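PDB 1XZO: SCO1 protein homolog from Bacillus subtilis, which is needed to insert copper into the active site of cytochrome c oxidase and may act in copper homeostasis or redox signalling. Local coordinates for residues P8-V13 / K147-Y152; E14-Q19 / E113-K118. All blocks are in the same frame, centred on the assembly; numbering follows the deposited sequence.

Contact 1 of 2, residues P8-V13 / K147-Y152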
ATOM      1  N   PRO A   8      -6.430  -7.104 -16.481  1.00 38.53           N
ATOM      2  CA  PRO A   8      -6.470  -6.097 -15.410  1.00 35.95           C
ATOM      3  C   PRO A   8      -7.794  -6.073 -14.681  1.00 35.46           C
ATOM      4  O   PRO A   8      -8.867  -6.292 -15.273  1.00 35.19           O
ATOM      5  CB  PRO A   8      -6.186  -4.784 -16.158  1.00 37.00           C
ATOM      6  CG  PRO A   8      -6.598  -5.016 -17.548  1.00 36.98           C
ATOM      7  CD  PRO A   8      -6.292  -6.433 -17.781  1.00 37.62           C
ATOM      8  N   LEU A   9      -7.702  -5.884 -13.368  1.00 31.99           N
ATOM      9  CA  LEU A   9      -8.803  -6.026 -12.446  1.00 31.48           C
ATOM     10  C   LEU A   9      -9.806  -4.923 -12.696  1.00 30.81           C
ATOM     11  O   LEU A   9     -10.984  -5.147 -12.608  1.00 30.66           O
ATOM     12  CB  LEU A   9      -8.317  -5.921 -11.027  1.00 29.24           C
ATOM     13  CG  LEU A   9      -7.480  -7.116 -10.506  1.00 28.87           C
ATOM     14  CD1 LEU A   9      -7.106  -6.839  -9.122  1.00 24.80           C
ATOM     15  CD2 LEU A   9      -8.341  -8.340 -10.595  1.00 27.21           C
ATOM     16  N   ASN A  10      -9.251  -3.788 -13.050  1.00 31.96           N
ATOM     17  CA  ASN A  10      -9.972  -2.575 -13.379  1.00 32.19           C
ATOM     18  C   ASN A  10     -10.889  -2.087 -12.264  1.00 30.91           C
ATOM     19  O   ASN A  10     -11.890  -1.440 -12.581  1.00 29.82           O
ATOM     20  CB  ASN A  10     -10.726  -2.730 -14.732  1.00 33.17           C
ATOM     21  CG  ASN A  10      -9.796  -2.615 -15.979  1.00 37.34           C
ATOM     22  OD1 ASN A  10     -10.200  -2.994 -17.103  1.00 41.36           O
ATOM     23  ND2 ASN A  10      -8.562  -2.128 -15.790  1.00 39.82           N
ATOM     24  N   TYR A  11     -10.542  -2.259 -10.987  1.00 28.42           N
ATOM     25  CA  TYR A  11     -11.392  -1.676  -9.938  1.00 27.55           C
ATOM     26  C   TYR A  11     -11.139  -0.211  -9.796  1.00 27.34           C
ATOM     27  O   TYR A  11     -10.087   0.312 -10.130  1.00 26.95           O
ATOM     28  CB  TYR A  11     -11.272  -2.268  -8.558  1.00 26.96           C
ATOM     29  CG  TYR A  11     -11.191  -3.779  -8.444  1.00 30.02           C
ATOM     30  CD1 TYR A  11     -10.261  -4.337  -7.570  1.00 30.85           C
ATOM     31  CD2 TYR A  11     -12.014  -4.663  -9.215  1.00 31.03           C
ATOM     32  CE1 TYR A  11     -10.171  -5.686  -7.376  1.00 31.72           C
ATOM     33  CE2 TYR A  11     -11.881  -6.085  -9.020  1.00 33.37           C
ATOM     34  CZ  TYR A  11     -10.957  -6.541  -8.093  1.00 32.16           C
ATOM     35  OH  TYR A  11     -10.723  -7.871  -7.809  1.00 36.26           O
ATOM     36  N   GLU A  12     -12.167   0.520  -9.429  1.00 26.45           N
ATOM     37  CA  GLU A  12     -12.054   1.992  -9.359  1.00 28.00           C
ATOM     38  C   GLU A  12     -11.772   2.395  -7.934  1.00 23.50           C
ATOM     39  O   GLU A  12     -12.532   2.124  -7.042  1.00 23.12           O
ATOM     40  CB  GLU A  12     -13.378   2.653  -9.814  1.00 29.92           C
ATOM     41  CG  GLU A  12     -13.593   2.590 -11.319  1.00 37.69           C
ATOM     42  CD  GLU A  12     -14.085   1.224 -11.858  1.00 48.66           C
ATOM     43  OE1 GLU A  12     -13.799   0.136 -11.252  1.00 55.13           O
ATOM     44  OE2 GLU A  12     -14.763   1.218 -12.921  1.00 54.25           O
ATOM     45  N   VAL A  13     -10.626   3.014  -7.709  1.00 24.01           N
ATOM     46  CA  VAL A  13     -10.293   3.474  -6.359  1.00 21.42           C
ATOM     47  C   VAL A  13     -11.207   4.668  -6.009  1.00 20.30           C
ATOM     48  O   VAL A  13     -11.390   5.486  -6.844  1.00 22.61           O
ATOM     49  CB  VAL A  13      -8.852   3.897  -6.217  1.00 21.31           C
ATOM     50  CG1 VAL A  13      -8.575   4.356  -4.833  1.00 17.39           C
ATOM     51  CG2 VAL A  13      -7.900   2.628  -6.469  1.00 20.57           C
ATOM     52  N   LYS A 147      -7.237   3.279 -11.463  1.00 25.01           N
ATOM     53  CA  LYS A 147      -7.842   1.938 -11.478  1.00 25.40           C
ATOM     54  C   LYS A 147      -6.887   0.870 -10.902  1.00 24.25           C
ATOM     55  O   LYS A 147      -5.682   0.928 -11.208  1.00 25.57           O
ATOM     56  CB  LYS A 147      -8.203   1.536 -12.873  1.00 27.11           C
ATOM     57  CG  LYS A 147      -9.511   2.123 -13.369  1.00 33.24           C
ATOM     58  CD  LYS A 147     -10.171   1.189 -14.443  1.00 40.22           C
ATOM     59  CE  LYS A 147     -11.729   1.269 -14.498  1.00 45.80           C
ATOM     60  NZ  LYS A 147     -12.247   0.999 -15.951  1.00 48.52           N
ATOM     61  N   VAL A 148      -7.417  -0.033 -10.118  1.00 22.28           N
ATOM     62  CA  VAL A 148      -6.602  -1.199  -9.617  1.00 22.02           C
ATOM     63  C   VAL A 148      -6.411  -2.174 -10.813  1.00 23.32           C
ATOM     64  O   VAL A 148      -7.377  -2.596 -11.458  1.00 23.82           O
ATOM     65  CB  VAL A 148      -7.229  -1.892  -8.473  1.00 21.91           C
ATOM     66  CG1 VAL A 148      -6.303  -2.942  -7.902  1.00 22.60           C
ATOM     67  CG2 VAL A 148      -7.627  -0.872  -7.398  1.00 22.19           C
ATOM     68  N   LEU A 149      -5.157  -2.496 -11.121  1.00 23.07           N
ATOM     69  CA  LEU A 149      -4.854  -3.317 -12.290  1.00 24.87           C
ATOM     70  C   LEU A 149      -4.492  -4.761 -11.932  1.00 24.80           C
ATOM     71  O   LEU A 149      -4.918  -5.660 -12.646  1.00 22.79           O
ATOM     72  CB  LEU A 149      -3.688  -2.729 -13.012  1.00 26.47           C
ATOM     73  CG  LEU A 149      -3.809  -1.294 -13.393  1.00 27.57           C
ATOM     74  CD1 LEU A 149      -2.474  -0.898 -13.987  1.00 29.02           C
ATOM     75  CD2 LEU A 149      -4.952  -1.126 -14.370  1.00 29.16           C
ATOM     76  N   LYS A 150      -3.870  -4.968 -10.769  1.00 24.90           N
ATOM     77  CA  LYS A 150      -3.367  -6.251 -10.323  1.00 26.05           C
ATOM     78  C   LYS A 150      -3.250  -6.323  -8.825  1.00 25.10           C
ATOM     79  O   LYS A 150      -3.038  -5.291  -8.134  1.00 23.03           O
ATOM     80  CB  LYS A 150      -1.981  -6.539 -11.007  1.00 27.99           C
ATOM     81  CG  LYS A 150      -1.931  -7.859 -11.744  1.00 36.18           C
ATOM     82  CD  LYS A 150      -2.188  -7.667 -13.234  1.00 41.23           C
ATOM     83  CE  LYS A 150      -3.092  -8.760 -13.799  1.00 45.82           C
ATOM     84  NZ  LYS A 150      -2.470 -10.142 -13.834  1.00 45.97           N
ATOM     85  N   ASP A 151      -3.322  -7.554  -8.304  1.00 22.84           N
ATOM     86  CA  ASP A 151      -3.041  -7.882  -6.936  1.00 23.35           C
ATOM     87  C   ASP A 151      -1.999  -9.003  -6.874  1.00 23.56           C
ATOM     88  O   ASP A 151      -1.812  -9.773  -7.860  1.00 24.94           O
ATOM     89  CB  ASP A 151      -4.247  -8.299  -6.131  1.00 23.60           C
ATOM     90  CG  ASP A 151      -4.929  -9.570  -6.633  1.00 31.89           C
ATOM     91  OD1 ASP A 151      -5.177  -9.734  -7.848  1.00 37.28           O
ATOM     92  OD2 ASP A 151      -5.208 -10.487  -5.856  1.00 45.18           O
ATOM     93  N   TYR A 152      -1.288  -9.010  -5.760  1.00 22.34           N
ATOM     94  CA  TYR A 152      -0.215  -9.960  -5.534  1.00 22.08           C
ATOM     95  C   TYR A 152      -0.150 -10.322  -4.104  1.00 21.87           C
ATOM     96  O   TYR A 152      -0.641  -9.613  -3.203  1.00 21.59           O
ATOM     97  CB  TYR A 152       1.110  -9.372  -5.967  1.00 20.43           C
ATOM     98  CG  TYR A 152       1.147  -8.618  -7.221  1.00 21.00           C
ATOM     99  CD1 TYR A 152       1.382  -9.210  -8.449  1.00 19.06           C
ATOM    100  CD2 TYR A 152       0.904  -7.223  -7.234  1.00 20.54           C
ATOM    101  CE1 TYR A 152       1.528  -8.493  -9.557  1.00 21.99           C
ATOM    102  CE2 TYR A 152       0.956  -6.523  -8.359  1.00 20.74           C
ATOM    103  CZ  TYR A 152       1.261  -7.108  -9.534  1.00 23.09           C
ATOM    104  OH  TYR A 152       1.294  -6.403 -10.666  1.00 23.55           O
TER
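Asn10 and Tyr11 both face Val148 across the pairing of 8-13 with 147-152, a G1 beta bulge in which Asn10, at phi 57°, adopts left-handed backbone angles. Tyr11 and Val148 form an antiparallel hydrogen-bonded pair: Val148 N donates to Tyr11 O at 2.7 Å, whereas the return bond from Tyr11 N to Val148 O is weak at 3.2 Å. Glu12 and Lys147 follow as a non-hydrogen-bonded pair. On the other flank Leu9 N reaches Leu149 O at 2.9 Å.

Tyr11 and Val148 share one face of the sheet, Glu12 and Lys147 the other. With CG1 of Val148 anti to the backbone N (chi1 -173°), CG2 is the branch that meets the neighbouring Val13 CG2 at 3.6 Å; Val148 CB lies 4.0 Å from Tyr11 CD1, and the buried side chain goes on to Phe120. Leu9 CB sits over the centre of the Tyr11 ring, whose pi system also meets the cation of Lys121. Lys147 and Glu12 run side by side, Lys147 CE 3.4 Å from Glu12 OE2 and NZ in a long salt bridge to the same OE2.

The chemistry implies that backbone bonds and valine packing fasten this edge strand to the thioredoxin-like sheet, while the long Glu12-Lys147 pair probably adds only a weak attraction.

Contact 2 of 2, residues E14-Q19 / E113-K118. With CD (cadmium ion), chain D; CD (cadmium ion), chain E; CA (calcium ion), chain G.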
ATOM      1  N   GLU A  14     -11.797   4.597  -4.868  1.00 18.76           N
ATOM      2  CA  GLU A  14     -12.684   5.720  -4.442  1.00 21.08           C
ATOM      3  C   GLU A  14     -11.842   6.951  -4.142  1.00 20.93           C
ATOM      4  O   GLU A  14     -10.678   6.856  -3.724  1.00 21.09           O
ATOM      5  CB  GLU A  14     -13.448   5.280  -3.253  1.00 19.49           C
ATOM      6  CG  GLU A  14     -14.446   4.190  -3.532  1.00 25.02           C
ATOM      7  CD  GLU A  14     -15.681   4.717  -4.223  1.00 27.44           C
ATOM      8  OE1 GLU A  14     -16.294   5.659  -3.638  1.00 40.92           O
ATOM      9  OE2 GLU A  14     -15.973   4.197  -5.330  1.00 30.52           O
ATOM     10  N   PRO A  15     -12.425   8.149  -4.338  1.00 20.68           N
ATOM     11  CA  PRO A  15     -11.797   9.398  -3.857  1.00 20.43           C
ATOM     12  C   PRO A  15     -11.512   9.324  -2.382  1.00 18.13           C
ATOM     13  O   PRO A  15     -12.240   8.723  -1.544  1.00 23.00           O
ATOM     14  CB  PRO A  15     -12.815  10.486  -4.295  1.00 19.89           C
ATOM     15  CG  PRO A  15     -14.052   9.764  -4.446  1.00 21.88           C
ATOM     16  CD  PRO A  15     -13.785   8.359  -4.875  1.00 23.42           C
ATOM     17  N   PHE A  16     -10.337   9.837  -1.993  1.00 17.41           N
ATOM     18  CA  PHE A  16      -9.931   9.902  -0.628  1.00 17.36           C
ATOM     19  C   PHE A  16      -8.893  10.987  -0.441  1.00 15.89           C
ATOM     20  O   PHE A  16      -8.174  11.364  -1.405  1.00 19.52           O
ATOM     21  CB  PHE A  16      -9.290   8.576  -0.115  1.00 21.36           C
ATOM     22  CG  PHE A  16      -7.924   8.261  -0.694  1.00 21.37           C
ATOM     23  CD1 PHE A  16      -7.851   7.496  -1.844  1.00 22.21           C
ATOM     24  CD2 PHE A  16      -6.734   8.646  -0.056  1.00 20.56           C
ATOM     25  CE1 PHE A  16      -6.620   7.199  -2.416  1.00 19.87           C
ATOM     26  CE2 PHE A  16      -5.503   8.355  -0.608  1.00 23.07           C
ATOM     27  CZ  PHE A  16      -5.425   7.594  -1.790  1.00 21.86           C
ATOM     28  N   THR A  17      -8.913  11.466   0.770  1.00 17.77           N
ATOM     29  CA  THR A  17      -7.855  12.351   1.364  1.00 17.71           C
ATOM     30  C   THR A  17      -7.598  11.955   2.754  1.00 16.92           C
ATOM     31  O   THR A  17      -8.439  12.006   3.652  1.00 18.36           O
ATOM     32  CB  THR A  17      -8.149  13.916   1.310  1.00 17.11           C
ATOM     33  OG1 THR A  17      -8.324  14.371   0.012  1.00 17.21           O
ATOM     34  CG2 THR A  17      -6.928  14.633   1.825  1.00 20.80           C
ATOM     35  N   PHE A  18      -6.391  11.373   2.996  1.00 16.07           N
ATOM     36  CA  PHE A  18      -5.979  10.875   4.237  1.00 16.38           C
ATOM     37  C   PHE A  18      -4.723  11.723   4.617  1.00 17.12           C
ATOM     38  O   PHE A  18      -4.272  12.507   3.779  1.00 19.43           O
ATOM     39  CB  PHE A  18      -5.598   9.398   3.999  1.00 15.23           C
ATOM     40  CG  PHE A  18      -6.795   8.517   3.691  1.00 19.66           C
ATOM     41  CD1 PHE A  18      -6.622   7.254   3.101  1.00 16.72           C
ATOM     42  CD2 PHE A  18      -8.103   8.914   4.065  1.00 19.60           C
ATOM     43  CE1 PHE A  18      -7.685   6.438   2.881  1.00 16.61           C
ATOM     44  CE2 PHE A  18      -9.219   8.056   3.859  1.00 23.61           C
ATOM     45  CZ  PHE A  18      -9.020   6.781   3.340  1.00 20.38           C
ATOM     46  N   GLN A  19      -4.160  11.478   5.769  1.00 18.34           N
ATOM     47  CA  GLN A  19      -2.925  12.173   6.212  1.00 19.58           C
ATOM     48  C   GLN A  19      -1.773  11.194   6.310  1.00 19.71           C
ATOM     49  O   GLN A  19      -1.955  10.082   6.842  1.00 19.34           O
ATOM     50  CB  GLN A  19      -3.116  12.873   7.546  1.00 20.15           C
ATOM     51  CG  GLN A  19      -4.075  14.078   7.433  1.00 28.72           C
ATOM     52  CD  GLN A  19      -4.712  14.449   8.814  1.00 30.25           C
ATOM     53  OE1 GLN A  19      -4.824  13.590   9.720  1.00 38.73           O
ATOM     54  NE2 GLN A  19      -5.154  15.689   8.952  1.00 34.61           N
ATOM     55  N   GLU A 113     -12.545   0.639   6.326  1.00 17.89           N
ATOM     56  CA  GLU A 113     -13.154  -0.655   5.984  1.00 18.70           C
ATOM     57  C   GLU A 113     -13.920  -0.536   4.681  1.00 18.37           C
ATOM     58  O   GLU A 113     -13.797  -1.325   3.692  1.00 15.78           O
ATOM     59  CB  GLU A 113     -13.872  -1.210   7.186  1.00 18.28           C
ATOM     60  CG  GLU A 113     -12.890  -1.719   8.266  1.00 22.62           C
ATOM     61  CD  GLU A 113     -13.506  -2.447   9.375  1.00 26.83           C
ATOM     62  OE1 GLU A 113     -12.727  -2.822  10.293  1.00 24.49           O
ATOM     63  OE2 GLU A 113     -14.742  -2.622   9.343  1.00 29.46           O
ATOM     64  N   GLU A 114     -14.782   0.490   4.578  1.00 18.38           N
ATOM     65  CA  GLU A 114     -15.534   0.694   3.392  1.00 17.89           C
ATOM     66  C   GLU A 114     -14.731   1.097   2.190  1.00 16.54           C
ATOM     67  O   GLU A 114     -14.966   0.645   1.078  1.00 18.93           O
ATOM     68  CB  GLU A 114     -16.534   1.844   3.705  1.00 19.85           C
ATOM     69  CG  GLU A 114     -17.830   1.516   4.290  1.00 26.84           C
ATOM     70  CD  GLU A 114     -18.925   2.478   3.721  1.00 32.69           C
ATOM     71  OE1 GLU A 114     -19.105   3.527   4.352  1.00 38.84           O
ATOM     72  OE2 GLU A 114     -19.528   2.203   2.650  1.00 30.61           O
ATOM     73  N   PHE A 115     -13.653   1.884   2.385  1.00 15.71           N
ATOM     74  CA  PHE A 115     -12.796   2.308   1.299  1.00 15.46           C
ATOM     75  C   PHE A 115     -12.105   1.060   0.736  1.00 16.65           C
ATOM     76  O   PHE A 115     -12.067   0.931  -0.436  1.00 17.29           O
ATOM     77  CB  PHE A 115     -11.706   3.309   1.792  1.00 16.23           C
ATOM     78  CG  PHE A 115     -10.660   3.590   0.833  1.00 13.49           C
ATOM     79  CD1 PHE A 115     -10.818   4.489  -0.156  1.00 18.07           C
ATOM     80  CD2 PHE A 115      -9.382   2.939   0.990  1.00 19.82           C
ATOM     81  CE1 PHE A 115      -9.857   4.704  -1.034  1.00 18.90           C
ATOM     82  CE2 PHE A 115      -8.398   3.271   0.230  1.00 16.94           C
ATOM     83  CZ  PHE A 115      -8.580   4.098  -0.867  1.00 17.45           C
ATOM     84  N   ALA A 116     -11.618   0.235   1.644  1.00 17.07           N
ATOM     85  CA  ALA A 116     -10.884  -0.951   1.250  1.00 17.85           C
ATOM     86  C   ALA A 116     -11.809  -1.937   0.499  1.00 19.75           C
ATOM     87  O   ALA A 116     -11.349  -2.516  -0.507  1.00 19.19           O
ATOM     88  CB  ALA A 116     -10.250  -1.625   2.444  1.00 18.32           C
ATOM     89  N   LEU A 117     -13.050  -2.123   0.968  1.00 19.34           N
ATOM     90  CA  LEU A 117     -13.986  -3.071   0.274  1.00 21.16           C
ATOM     91  C   LEU A 117     -14.335  -2.576  -1.106  1.00 22.39           C
ATOM     92  O   LEU A 117     -14.266  -3.320  -2.157  1.00 23.27           O
ATOM     93  CB  LEU A 117     -15.146  -3.241   1.231  1.00 23.75           C
ATOM     94  CG  LEU A 117     -16.299  -4.248   1.046  1.00 25.91           C
ATOM     95  CD1 LEU A 117     -16.922  -4.499   2.283  1.00 31.29           C
ATOM     96  CD2 LEU A 117     -17.325  -3.560   0.047  1.00 29.70           C
ATOM     97  N   LYS A 118     -14.679  -1.296  -1.241  1.00 20.38           N
ATOM     98  CA  LYS A 118     -15.001  -0.740  -2.575  1.00 21.82           C
ATOM     99  C   LYS A 118     -13.893  -0.650  -3.583  1.00 22.50           C
ATOM    100  O   LYS A 118     -14.039  -1.033  -4.708  1.00 24.13           O
ATOM    101  CB  LYS A 118     -15.691   0.679  -2.456  1.00 21.80           C
ATOM    102  CG  LYS A 118     -16.937   0.645  -1.524  1.00 27.93           C
ATOM    103  CD  LYS A 118     -17.727   2.035  -1.577  1.00 35.05           C
ATOM    104  CE  LYS A 118     -17.767   2.891  -0.244  1.00 40.86           C
ATOM    105  NZ  LYS A 118     -17.537   4.456  -0.295  1.00 40.22           N
TER
HETATM  106 CD    CD D1002     -17.759   5.966  -5.518  1.00 36.31          CD
HETATM  107 CD    CD E1003     -14.293  -3.891  11.386  1.00 41.92          CD
HETATM  108 CA    CA G1005     -10.366  12.609   4.763  1.00 18.75          CA
HETATM  109  O   HOH W   1     -16.144   6.425  -1.234  1.00 38.59           O
HETATM  110  O   HOH W   2     -16.209  -5.299  11.007  1.00 25.23           O
HETATM  111  O   HOH W   3      -8.775  14.685   5.256  1.00 29.10           O
HETATM  112  O   HOH W   4     -12.920  11.516   4.680  1.00 24.69           O
HETATM  113  O   HOH W   5     -10.532  10.578   5.978  1.00 19.54           O
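Phe115, Glu14 and Lys118 contribute the largest buried areas where the segment 14-19 passes helix 109-120; Phe115 meets Glu14, Phe16 and Phe18, and Lys118 meets Glu14. The CG of Phe115 lies anti to the backbone N (chi1 169°), and the far end of the ring comes closer to the opposite segment than its CB direction would suggest. The CE1 corner is shared by two neighbours. Phe16 CD1 touches Phe115 CE1 at 3.5 Å, the two rings meeting obliquely, while the backbone oxygen of Glu14 lies in the plane of the Phe115 ring, at its edge. One face of Phe115 receives Phe18 edge-to-face: Phe18 CE1 stands 4.2 Å from Phe115 CE2, over the rim, with the planes at 74°. Phe16 CD2 in turn lies over a face of Phe18, closing a three-ring aromatic cluster.

In the thioredoxin-like fold of this Sco protein, the cluster packs the helix against strand 17-19 and the loop leading into it; that strand pairs with 25-27. Phe75 and Leu104, from strands of the main sheet, extend the same apolar core through Phe115 and the other two phenylalanines respectively.

Toward solvent the character changes. Glu14 CG packs on Lys118 CB at 3.9 Å, the side chains crossing at about a right angle. Water 1 bridges the charges, donating to Glu14 OE1 at 2.5 Å and accepting from Lys118 NZ at 2.6 Å. Both carboxylate oxygens of Glu14 also chelate a cadmium ion, OE1 at 2.4 Å, so OE1 serves metal and water together; the cation would be expected to draw negative charge from it. Glu14 N hydrogen-bonds to Ser119 OG, tying the backbone of the loop to the helix.

The two contacts illustrate how one continuous N-terminal run can attach to two distant parts of a chain. Residues 8-13 lead directly into 14-19, and in sequence the helical partner 113-118 comes before the strand partner 147-152, so contact 2 falls within the span that contact 1 closes. Their centres are 14 Å apart. Contact 1 places strand 11-12 at an outer edge of the six-stranded mixed sheet; contact 2 sets the loop into strand 17-19, and Phe18 of that strand, against helix 109-120. They meet where Val13 CG1 packs on Phe115 CZ at 4.0 Å, joining sheet edge and aromatic cluster within one thioredoxin-like domain.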